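Side-chain contacts in DNA polymerase sliding clamp (Archaeoglobus fulgidus, PDB 1RWZ), which probably encircles DNA as a homotrimeric ring, serving as a moving platform that tethers the replicative polymerase and other proteins to DNA during replication: residues V14-V19 with C202-S207; K53-V58 with G229-V234; T96-V99 with V104-K107. All coordinates share one frame; numbering follows the deposited sequence.

Interaction 1 (V14-V19 with C202-S207)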
ATOM      1  N   VAL A  14      -4.600 -17.079  13.440  1.00 15.59           N
ATOM      2  CA  VAL A  14      -3.962 -17.998  14.376  1.00 17.14           C
ATOM      3  C   VAL A  14      -2.645 -18.528  13.804  1.00 16.90           C
ATOM      4  O   VAL A  14      -1.677 -18.746  14.537  1.00 16.39           O
ATOM      5  CB  VAL A  14      -4.901 -19.168  14.721  1.00 17.96           C
ATOM      6  CG1 VAL A  14      -4.170 -20.204  15.546  1.00 20.48           C
ATOM      7  CG2 VAL A  14      -6.104 -18.638  15.508  1.00 18.23           C
ATOM      8  N   THR A  15      -2.608 -18.728  12.493  1.00 16.22           N
ATOM      9  CA  THR A  15      -1.391 -19.206  11.847  1.00 17.13           C
ATOM     10  C   THR A  15      -0.321 -18.129  11.982  1.00 16.89           C
ATOM     11  O   THR A  15       0.830 -18.417  12.325  1.00 17.69           O
ATOM     12  CB  THR A  15      -1.645 -19.514  10.348  1.00 17.74           C
ATOM     13  OG1 THR A  15      -2.532 -20.635  10.243  1.00 19.11           O
ATOM     14  CG2 THR A  15      -0.339 -19.852   9.635  1.00 18.38           C
ATOM     15  N   ARG A  16      -0.703 -16.883  11.729  1.00 17.07           N
ATOM     16  CA  ARG A  16       0.239 -15.774  11.831  1.00 18.32           C
ATOM     17  C   ARG A  16       0.750 -15.602  13.261  1.00 18.10           C
ATOM     18  O   ARG A  16       1.926 -15.295  13.471  1.00 18.02           O
ATOM     19  CB  ARG A  16      -0.410 -14.469  11.370  1.00 19.95           C
ATOM     20  CG  ARG A  16       0.531 -13.272  11.436  1.00 23.86           C
ATOM     21  CD  ARG A  16      -0.096 -12.024  10.845  1.00 26.86           C
ATOM     22  NE  ARG A  16       0.822 -10.889  10.878  1.00 31.38           N
ATOM     23  CZ  ARG A  16       0.539  -9.687  10.385  1.00 33.05           C
ATOM     24  NH1 ARG A  16      -0.642  -9.463   9.822  1.00 34.46           N
ATOM     25  NH2 ARG A  16       1.436  -8.709  10.448  1.00 34.60           N
ATOM     26  N   ALA A  17      -0.133 -15.802  14.237  1.00 17.29           N
ATOM     27  CA  ALA A  17       0.240 -15.653  15.641  1.00 17.53           C
ATOM     28  C   ALA A  17       1.291 -16.672  16.065  1.00 17.59           C
ATOM     29  O   ALA A  17       2.192 -16.355  16.842  1.00 17.81           O
ATOM     30  CB  ALA A  17      -0.996 -15.782  16.529  1.00 17.70           C
ATOM     31  N   ILE A  18       1.173 -17.893  15.554  1.00 17.35           N
ATOM     32  CA  ILE A  18       2.110 -18.957  15.900  1.00 18.32           C
ATOM     33  C   ILE A  18       3.435 -18.843  15.154  1.00 18.94           C
ATOM     34  O   ILE A  18       4.501 -18.968  15.759  1.00 18.91           O
ATOM     35  CB  ILE A  18       1.504 -20.350  15.613  1.00 18.47           C
ATOM     36  CG1 ILE A  18       0.291 -20.584  16.518  1.00 18.28           C
ATOM     37  CG2 ILE A  18       2.542 -21.442  15.853  1.00 19.12           C
ATOM     38  CD1 ILE A  18      -0.460 -21.864  16.217  1.00 18.72           C
ATOM     39  N   VAL A  19       3.370 -18.598  13.849  1.00 18.55           N
ATOM     40  CA  VAL A  19       4.586 -18.506  13.046  1.00 20.00           C
ATOM     41  C   VAL A  19       5.448 -17.313  13.457  1.00 20.31           C
ATOM     42  O   VAL A  19       6.632 -17.241  13.122  1.00 20.59           O
ATOM     43  CB  VAL A  19       4.253 -18.433  11.524  1.00 19.92           C
ATOM     44  CG1 VAL A  19       3.756 -17.051  11.154  1.00 19.87           C
ATOM     45  CG2 VAL A  19       5.482 -18.814  10.704  1.00 21.10           C
ATOM     46  N   CYS A 202       1.375  -7.612  18.705  1.00 16.44           N
ATOM     47  CA  CYS A 202       0.246  -6.809  18.248  1.00 18.43           C
ATOM     48  C   CYS A 202      -0.090  -6.884  16.765  1.00 18.94           C
ATOM     49  O   CYS A 202      -1.138  -6.393  16.347  1.00 19.22           O
ATOM     50  CB  CYS A 202       0.462  -5.345  18.642  1.00 17.72           C
ATOM     51  SG  CYS A 202       0.458  -5.066  20.422  1.00 20.68           S
ATOM     52  N   LYS A 203       0.776  -7.501  15.969  1.00 19.60           N
ATOM     53  CA  LYS A 203       0.512  -7.593  14.537  1.00 20.53           C
ATOM     54  C   LYS A 203      -0.727  -8.407  14.169  1.00 20.22           C
ATOM     55  O   LYS A 203      -1.269  -8.248  13.074  1.00 20.72           O
ATOM     56  CB  LYS A 203       1.739  -8.145  13.810  1.00 21.76           C
ATOM     57  CG  LYS A 203       2.859  -7.124  13.713  1.00 23.11           C
ATOM     58  CD  LYS A 203       4.073  -7.676  12.998  1.00 26.12           C
ATOM     59  CE  LYS A 203       5.153  -6.612  12.905  1.00 27.58           C
ATOM     60  NZ  LYS A 203       6.399  -7.129  12.273  1.00 29.73           N
ATOM     61  N   VAL A 204      -1.184  -9.268  15.072  1.00 19.40           N
ATOM     62  CA  VAL A 204      -2.372 -10.076  14.797  1.00 19.36           C
ATOM     63  C   VAL A 204      -3.623  -9.496  15.452  1.00 18.94           C
ATOM     64  O   VAL A 204      -4.710 -10.071  15.347  1.00 18.44           O
ATOM     65  CB  VAL A 204      -2.203 -11.538  15.284  1.00 20.03           C
ATOM     66  CG1 VAL A 204      -1.071 -12.216  14.517  1.00 19.63           C
ATOM     67  CG2 VAL A 204      -1.934 -11.569  16.784  1.00 19.46           C
ATOM     68  N   ALA A 205      -3.471  -8.354  16.116  1.00 18.56           N
ATOM     69  CA  ALA A 205      -4.593  -7.716  16.801  1.00 18.83           C
ATOM     70  C   ALA A 205      -4.940  -6.344  16.240  1.00 19.40           C
ATOM     71  O   ALA A 205      -4.146  -5.722  15.539  1.00 19.73           O
ATOM     72  CB  ALA A 205      -4.290  -7.601  18.293  1.00 18.96           C
ATOM     73  N   GLY A 206      -6.139  -5.870  16.565  1.00 19.84           N
ATOM     74  CA  GLY A 206      -6.563  -4.569  16.089  1.00 19.83           C
ATOM     75  C   GLY A 206      -7.704  -4.013  16.914  1.00 19.96           C
ATOM     76  O   GLY A 206      -8.130  -4.628  17.892  1.00 18.58           O
ATOM     77  N   SER A 207      -8.193  -2.839  16.530  1.00 19.89           N
ATOM     78  CA  SER A 207      -9.299  -2.218  17.245  1.00 20.05           C
ATOM     79  C   SER A 207     -10.450  -3.207  17.267  1.00 18.68           C
ATOM     80  O   SER A 207     -10.710  -3.878  16.272  1.00 18.75           O
ATOM     81  CB  SER A 207      -9.738  -0.932  16.542  1.00 21.48           C
ATOM     82  OG  SER A 207      -8.696   0.024  16.550  1.00 25.24           O
TER
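The carbonyl oxygen of Lys203 rests over one face of the Arg16 guanidinium, O lying 3.5 Å from CZ and nearly above the centre of the group. Because the N-H bonds of a guanidinium lie in its plane, this is an electrostatic, face-on approach and not a hydrogen bond. Beside it, the Lys203 chain crosses the arginine at about a right angle, with its CB 3.4 Å from Arg16 NH2. The aliphatic part of Arg16 has a separate partner: CG runs anti to the backbone N (chi1 -179°) and the chain stays extended to NE, which carries CG and CD past one methyl of Val204, with CB close too. CG comes nearest, 3.6 Å from Val204 CG1. The same methyl is 3.7 Å from Ala17 N and touches Ala17 CB at 4.1 Å, fitting against the helix backbone between two neighbouring residues. Val204 also packs on Leu227, and Ala17 O accepts a bond from Tyr236 OH.

The contact ties helix 8-19, in the N-terminal half of the subunit, to the turn that follows helix 195-201 in the C-terminal half. In PCNA rings, helices of this kind line the central channel, and both Arg16 and Lys203 are exposed. Lys203 NZ is 5.5 Å from Arg16 NH2 and is engaged by Glu200 in a salt bridge, so its charge has a carboxylate partner. Methyls and methylenes make up the apolar part of the join, while the carbonyl dipole and Glu200 probably temper two cationic groups in a place consistent with facing DNA.

Interaction 2 (K53-V58 with G229-V234); sequences KDSFEV and GGRAKV
A classic beta bulge, in which Arg231 and Ala232 both face Leu227, starts strand 232-238, and at this bulge Arg231, just ahead of the strand, meets Ser55 of the 3-10 turn 53-55. Strand 232-238 runs antiparallel to strand 45-52, the pair by which one continuous sheet joins the two halves of the PCNA subunit, and the turn follows directly from strand 45-52. A second classic bulge, Glu57 and Val58 opposite Ile5, lies just beyond the turn. The contact thus lies at the surface, beside the strand pair joining the halves.

Its direct bond runs from Ser55 OG to Arg231 O, at 2.7 Å. The hydroxyl approaches in the carbonyl plane on a lone pair, with a C=O...OG angle of 115°. It reaches that position because OG stands anti to the carbonyl carbon of Ser55 (chi1 -72°), while Ser55 CB packs 3.8 Å from Arg231 CB.

Charge is handled at longer range. Glu57 OE2 stays 4.4 Å from Arg231 NE, beyond a salt bridge, and two waters bridge the gap. Glu57 and Arg231 both touch a crystal neighbour, so the lattice may influence their outer ends. NH1 of Arg231 hydrogen-bonds Val228 O, which with the water bonds of NE and NH2 helps set the rotation of the group.

One water donates to Glu57 OE2 at 2.7 Å and accepts from Arg231 NH2. The other is held by three groups: it accepts from Arg231 NE at 2.8 Å and donates both to Glu57 OE2 and to Ser55 O, the latter 2.8 Å away.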
ATOM      1  N   LYS A  53     -14.286 -25.411  20.277  1.00 16.02           N
ATOM      2  CA  LYS A  53     -15.026 -26.071  19.209  1.00 16.92           C
ATOM      3  C   LYS A  53     -16.172 -25.225  18.666  1.00 17.12           C
ATOM      4  O   LYS A  53     -16.459 -25.265  17.473  1.00 16.66           O
ATOM      5  CB  LYS A  53     -15.569 -27.419  19.690  1.00 19.43           C
ATOM      6  CG  LYS A  53     -16.541 -27.327  20.849  1.00 22.76           C
ATOM      7  CD  LYS A  53     -17.023 -28.715  21.257  1.00 26.21           C
ATOM      8  CE  LYS A  53     -18.011 -28.634  22.410  1.00 27.86           C
ATOM      9  NZ  LYS A  53     -18.486 -29.982  22.828  1.00 30.64           N
ATOM     10  N   ASP A  54     -16.817 -24.448  19.532  1.00 16.92           N
ATOM     11  CA  ASP A  54     -17.935 -23.626  19.083  1.00 17.84           C
ATOM     12  C   ASP A  54     -17.539 -22.436  18.211  1.00 16.26           C
ATOM     13  O   ASP A  54     -18.406 -21.752  17.670  1.00 15.83           O
ATOM     14  CB  ASP A  54     -18.771 -23.163  20.282  1.00 21.48           C
ATOM     15  CG  ASP A  54     -19.481 -24.319  20.970  1.00 26.28           C
ATOM     16  OD1 ASP A  54     -20.030 -25.188  20.255  1.00 29.14           O
ATOM     17  OD2 ASP A  54     -19.497 -24.365  22.220  1.00 30.09           O
ATOM     18  N   SER A  55     -16.237 -22.192  18.062  1.00 14.36           N
ATOM     19  CA  SER A  55     -15.773 -21.097  17.216  1.00 13.51           C
ATOM     20  C   SER A  55     -15.656 -21.568  15.770  1.00 12.90           C
ATOM     21  O   SER A  55     -15.492 -20.762  14.857  1.00 12.84           O
ATOM     22  CB  SER A  55     -14.422 -20.565  17.704  1.00 12.82           C
ATOM     23  OG  SER A  55     -14.592 -19.846  18.918  1.00 13.53           O
ATOM     24  N   PHE A  56     -15.740 -22.880  15.578  1.00 13.21           N
ATOM     25  CA  PHE A  56     -15.679 -23.492  14.248  1.00 14.07           C
ATOM     26  C   PHE A  56     -17.093 -23.581  13.671  1.00 14.70           C
ATOM     27  O   PHE A  56     -18.067 -23.617  14.421  1.00 15.18           O
ATOM     28  CB  PHE A  56     -15.130 -24.917  14.347  1.00 13.67           C
ATOM     29  CG  PHE A  56     -13.657 -24.994  14.619  1.00 14.01           C
ATOM     30  CD1 PHE A  56     -12.750 -25.123  13.571  1.00 13.99           C
ATOM     31  CD2 PHE A  56     -13.175 -24.950  15.923  1.00 14.10           C
ATOM     32  CE1 PHE A  56     -11.377 -25.212  13.821  1.00 14.14           C
ATOM     33  CE2 PHE A  56     -11.812 -25.038  16.187  1.00 13.73           C
ATOM     34  CZ  PHE A  56     -10.910 -25.169  15.134  1.00 14.21           C
ATOM     35  N   GLU A  57     -17.207 -23.628  12.346  1.00 14.67           N
ATOM     36  CA  GLU A  57     -18.519 -23.765  11.718  1.00 15.68           C
ATOM     37  C   GLU A  57     -18.876 -25.244  11.844  1.00 16.21           C
ATOM     38  O   GLU A  57     -20.032 -25.607  12.077  1.00 16.31           O
ATOM     39  CB  GLU A  57     -18.465 -23.368  10.240  1.00 16.40           C
ATOM     40  CG  GLU A  57     -17.837 -22.001   9.981  1.00 18.16           C
ATOM     41  CD  GLU A  57     -18.419 -20.907  10.857  1.00 20.36           C
ATOM     42  OE1 GLU A  57     -19.658 -20.864  11.022  1.00 20.87           O
ATOM     43  OE2 GLU A  57     -17.637 -20.080  11.374  1.00 20.38           O
ATOM     44  N   VAL A  58     -17.861 -26.088  11.672  1.00 15.64           N
ATOM     45  CA  VAL A  58     -17.994 -27.539  11.796  1.00 16.46           C
ATOM     46  C   VAL A  58     -16.753 -28.046  12.529  1.00 16.34           C
ATOM     47  O   VAL A  58     -15.636 -27.635  12.220  1.00 14.67           O
ATOM     48  CB  VAL A  58     -18.054 -28.247  10.417  1.00 17.09           C
ATOM     49  CG1 VAL A  58     -18.052 -29.758  10.616  1.00 18.28           C
ATOM     50  CG2 VAL A  58     -19.309 -27.823   9.654  1.00 17.90           C
ATOM     51  N   GLY A 229     -13.430 -11.747  16.059  1.00 15.40           N
ATOM     52  CA  GLY A 229     -14.782 -11.769  16.588  1.00 16.14           C
ATOM     53  C   GLY A 229     -14.868 -12.574  17.872  1.00 17.28           C
ATOM     54  O   GLY A 229     -15.920 -13.118  18.210  1.00 18.30           O
ATOM     55  N   GLY A 230     -13.756 -12.652  18.595  1.00 16.07           N
ATOM     56  CA  GLY A 230     -13.740 -13.399  19.839  1.00 16.23           C
ATOM     57  C   GLY A 230     -13.741 -14.905  19.643  1.00 16.00           C
ATOM     58  O   GLY A 230     -14.026 -15.658  20.578  1.00 16.95           O
ATOM     59  N   ARG A 231     -13.415 -15.354  18.436  1.00 14.84           N
ATOM     60  CA  ARG A 231     -13.391 -16.784  18.145  1.00 14.38           C
ATOM     61  C   ARG A 231     -12.132 -17.478  18.653  1.00 14.88           C
ATOM     62  O   ARG A 231     -12.155 -18.670  18.977  1.00 14.85           O
ATOM     63  CB  ARG A 231     -13.500 -17.030  16.640  1.00 15.08           C
ATOM     64  CG  ARG A 231     -14.840 -16.663  16.002  1.00 16.10           C
ATOM     65  CD  ARG A 231     -14.817 -17.106  14.545  1.00 15.81           C
ATOM     66  NE  ARG A 231     -16.018 -16.775  13.775  1.00 17.50           N
ATOM     67  CZ  ARG A 231     -16.364 -15.549  13.392  1.00 17.76           C
ATOM     68  NH1 ARG A 231     -15.616 -14.499  13.714  1.00 17.46           N
ATOM     69  NH2 ARG A 231     -17.444 -15.378  12.643  1.00 18.13           N
ATOM     70  N   ALA A 232     -11.035 -16.735  18.717  1.00 13.32           N
ATOM     71  CA  ALA A 232      -9.773 -17.314  19.149  1.00 14.08           C
ATOM     72  C   ALA A 232      -9.146 -16.614  20.332  1.00 14.43           C
ATOM     73  O   ALA A 232      -9.261 -15.402  20.486  1.00 14.21           O
ATOM     74  CB  ALA A 232      -8.783 -17.315  17.984  1.00 15.00           C
ATOM     75  N   LYS A 233      -8.493 -17.399  21.179  1.00 14.44           N
ATOM     76  CA  LYS A 233      -7.783 -16.849  22.315  1.00 14.66           C
ATOM     77  C   LYS A 233      -6.316 -17.070  21.975  1.00 14.12           C
ATOM     78  O   LYS A 233      -5.893 -18.198  21.722  1.00 14.28           O
ATOM     79  CB  LYS A 233      -8.142 -17.582  23.611  1.00 16.49           C
ATOM     80  CG  LYS A 233      -7.352 -17.078  24.809  1.00 19.57           C
ATOM     81  CD  LYS A 233      -7.924 -17.564  26.132  1.00 22.57           C
ATOM     82  CE  LYS A 233      -9.233 -16.862  26.454  1.00 25.46           C
ATOM     83  NZ  LYS A 233      -9.741 -17.202  27.819  1.00 27.40           N
ATOM     84  N   VAL A 234      -5.560 -15.984  21.920  1.00 13.37           N
ATOM     85  CA  VAL A 234      -4.141 -16.055  21.617  1.00 13.62           C
ATOM     86  C   VAL A 234      -3.420 -15.337  22.739  1.00 13.30           C
ATOM     87  O   VAL A 234      -3.498 -14.116  22.865  1.00 12.95           O
ATOM     88  CB  VAL A 234      -3.817 -15.379  20.267  1.00 14.09           C
ATOM     89  CG1 VAL A 234      -2.312 -15.370  20.031  1.00 15.14           C
ATOM     90  CG2 VAL A 234      -4.526 -16.125  19.141  1.00 13.99           C
TER
HETATM   91  O   HOH W   1     -17.541 -19.076  14.117  1.00 21.76           O
HETATM   92  O   HOH W   2     -18.686 -17.600  11.101  1.00 19.86           O

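Interaction 3 (T96-V99 with V104-K107)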
ATOM      1  N   THR A  96      -0.816 -36.675   6.061  1.00 27.17           N
ATOM      2  CA  THR A  96      -1.283 -35.600   5.191  1.00 24.35           C
ATOM      3  C   THR A  96      -2.403 -34.717   5.739  1.00 22.41           C
ATOM      4  O   THR A  96      -3.376 -35.210   6.305  1.00 21.37           O
ATOM      5  CB  THR A  96      -1.777 -36.163   3.848  1.00 25.67           C
ATOM      6  OG1 THR A  96      -0.754 -36.977   3.265  1.00 26.82           O
ATOM      7  CG2 THR A  96      -2.128 -35.030   2.895  1.00 25.01           C
ATOM      8  N   LEU A  97      -2.251 -33.413   5.540  1.00 20.31           N
ATOM      9  CA  LEU A  97      -3.249 -32.432   5.947  1.00 19.73           C
ATOM     10  C   LEU A  97      -3.824 -31.820   4.675  1.00 19.45           C
ATOM     11  O   LEU A  97      -3.074 -31.341   3.823  1.00 19.57           O
ATOM     12  CB  LEU A  97      -2.618 -31.318   6.784  1.00 18.45           C
ATOM     13  CG  LEU A  97      -3.484 -30.076   7.036  1.00 18.99           C
ATOM     14  CD1 LEU A  97      -4.693 -30.442   7.890  1.00 17.94           C
ATOM     15  CD2 LEU A  97      -2.652 -29.007   7.728  1.00 18.87           C
ATOM     16  N   LYS A  98      -5.143 -31.854   4.542  1.00 19.35           N
ATOM     17  CA  LYS A  98      -5.798 -31.265   3.380  1.00 20.14           C
ATOM     18  C   LYS A  98      -6.392 -29.931   3.806  1.00 19.80           C
ATOM     19  O   LYS A  98      -7.013 -29.830   4.866  1.00 18.61           O
ATOM     20  CB  LYS A  98      -6.915 -32.171   2.859  1.00 22.17           C
ATOM     21  CG  LYS A  98      -6.445 -33.487   2.266  1.00 25.03           C
ATOM     22  CD  LYS A  98      -7.621 -34.262   1.683  1.00 27.17           C
ATOM     23  CE  LYS A  98      -7.176 -35.587   1.090  1.00 29.33           C
ATOM     24  NZ  LYS A  98      -8.333 -36.359   0.547  1.00 30.55           N
ATOM     25  N   VAL A  99      -6.180 -28.908   2.986  1.00 18.46           N
ATOM     26  CA  VAL A  99      -6.702 -27.578   3.264  1.00 18.57           C
ATOM     27  C   VAL A  99      -7.541 -27.198   2.054  1.00 18.86           C
ATOM     28  O   VAL A  99      -7.013 -27.017   0.960  1.00 18.93           O
ATOM     29  CB  VAL A  99      -5.564 -26.555   3.436  1.00 18.61           C
ATOM     30  CG1 VAL A  99      -6.137 -25.182   3.764  1.00 18.31           C
ATOM     31  CG2 VAL A  99      -4.621 -27.018   4.534  1.00 18.27           C
ATOM     32  N   VAL A 104     -10.078 -24.763  -4.471  1.00 19.67           N
ATOM     33  CA  VAL A 104      -8.732 -25.280  -4.267  1.00 19.83           C
ATOM     34  C   VAL A 104      -8.580 -26.275  -3.122  1.00 20.34           C
ATOM     35  O   VAL A 104      -9.224 -26.149  -2.079  1.00 19.03           O
ATOM     36  CB  VAL A 104      -7.761 -24.106  -4.017  1.00 20.42           C
ATOM     37  CG1 VAL A 104      -6.399 -24.619  -3.578  1.00 21.78           C
ATOM     38  CG2 VAL A 104      -7.642 -23.269  -5.283  1.00 20.51           C
ATOM     39  N   GLU A 105      -7.729 -27.273  -3.339  1.00 20.15           N
ATOM     40  CA  GLU A 105      -7.420 -28.257  -2.312  1.00 21.76           C
ATOM     41  C   GLU A 105      -5.902 -28.354  -2.225  1.00 22.27           C
ATOM     42  O   GLU A 105      -5.239 -28.744  -3.188  1.00 20.81           O
ATOM     43  CB  GLU A 105      -7.995 -29.634  -2.635  1.00 23.56           C
ATOM     44  CG  GLU A 105      -7.625 -30.680  -1.583  1.00 27.60           C
ATOM     45  CD  GLU A 105      -8.234 -32.042  -1.847  1.00 30.26           C
ATOM     46  OE1 GLU A 105      -9.476 -32.142  -1.891  1.00 32.74           O
ATOM     47  OE2 GLU A 105      -7.470 -33.018  -2.009  1.00 32.25           O
ATOM     48  N   TYR A 106      -5.369 -27.971  -1.070  1.00 22.73           N
ATOM     49  CA  TYR A 106      -3.936 -28.006  -0.800  1.00 23.49           C
ATOM     50  C   TYR A 106      -3.664 -29.229   0.070  1.00 23.76           C
ATOM     51  O   TYR A 106      -4.429 -29.526   0.988  1.00 22.50           O
ATOM     52  CB  TYR A 106      -3.525 -26.726  -0.058  1.00 25.06           C
ATOM     53  CG  TYR A 106      -2.112 -26.712   0.492  1.00 27.37           C
ATOM     54  CD1 TYR A 106      -1.007 -26.688  -0.359  1.00 28.04           C
ATOM     55  CD2 TYR A 106      -1.882 -26.704   1.873  1.00 27.99           C
ATOM     56  CE1 TYR A 106       0.295 -26.653   0.148  1.00 28.95           C
ATOM     57  CE2 TYR A 106      -0.583 -26.670   2.390  1.00 28.98           C
ATOM     58  CZ  TYR A 106       0.499 -26.643   1.522  1.00 29.00           C
ATOM     59  OH  TYR A 106       1.782 -26.590   2.022  1.00 29.91           O
ATOM     60  N   LYS A 107      -2.596 -29.957  -0.240  1.00 24.11           N
ATOM     61  CA  LYS A 107      -2.222 -31.132   0.542  1.00 24.64           C
ATOM     62  C   LYS A 107      -0.793 -30.917   1.005  1.00 24.12           C
ATOM     63  O   LYS A 107       0.089 -30.661   0.188  1.00 23.11           O
ATOM     64  CB  LYS A 107      -2.269 -32.407  -0.303  1.00 26.16           C
ATOM     65  CG  LYS A 107      -3.650 -32.897  -0.685  1.00 28.98           C
ATOM     66  CD  LYS A 107      -3.533 -34.198  -1.467  1.00 31.06           C
ATOM     67  CE  LYS A 107      -4.894 -34.791  -1.782  1.00 32.83           C
ATOM     68  NZ  LYS A 107      -4.768 -36.065  -2.549  1.00 34.05           N
TER
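Two backbone hydrogen bonds join Val99 and Tyr106: Val99 N gives to Tyr106 O at 2.7 Å, and Tyr106 N returns to Val99 O along an almost straight N-H...O line of 178°. Around this hydrogen-bonded pair, CA-H...O contacts fill the next places, as from Lys98 CA to Tyr106 O at 3.3 Å.

Apolar contact on the buried side pairs the same two residues, whose side chains run alongside each other. Val99 CG2 meets the edge of the tyrosine ring in its plane, 3.8 Å from CD2, while Ile77 and Arg73 of helix 71-78 touch Tyr106 as well. Here the antiparallel hairpin of strands 96-101 and 104-109 ends the sheet within one subunit, but residues 104 to 107 pair with a strand of the second subunit, and Tyr106 OH is hydrogen-bonded to OD2 of Asp170 of that subunit.

Charged chains occupy the other face. Lys98 and Lys107, a non-hydrogen-bonded pair, lie side by side with both chains extended, CE to CE 3.8 Å apart. Glu105 leans across, its OE2 4.3 Å from Lys98 NZ, beyond a salt bridge; Lys98 NZ has a long, weak ion pair with Glu92.

Interactions 1 and 2 are two sides of one domain junction, while interaction 3 belongs to the subunit interface. The first two touch although their centres are 15 Å apart: Ala17 CB packs on Val234 CG1 at 3.8 Å, and Val14 CG2 on Ala232 CB at 3.9 Å. Ala17 of helix 8-19 thus meets both the loop 202-207 and strand 232-238, while Val14, one turn earlier, meets only the strand of these two. Interaction 3 has its centre 23 Å from that of interaction 1 and 21 Å from that of interaction 2, with nearest atoms about 9 and 10 Å away. Together they illustrate how a ring is built: halves joined within each subunit, then sheets continued between subunits.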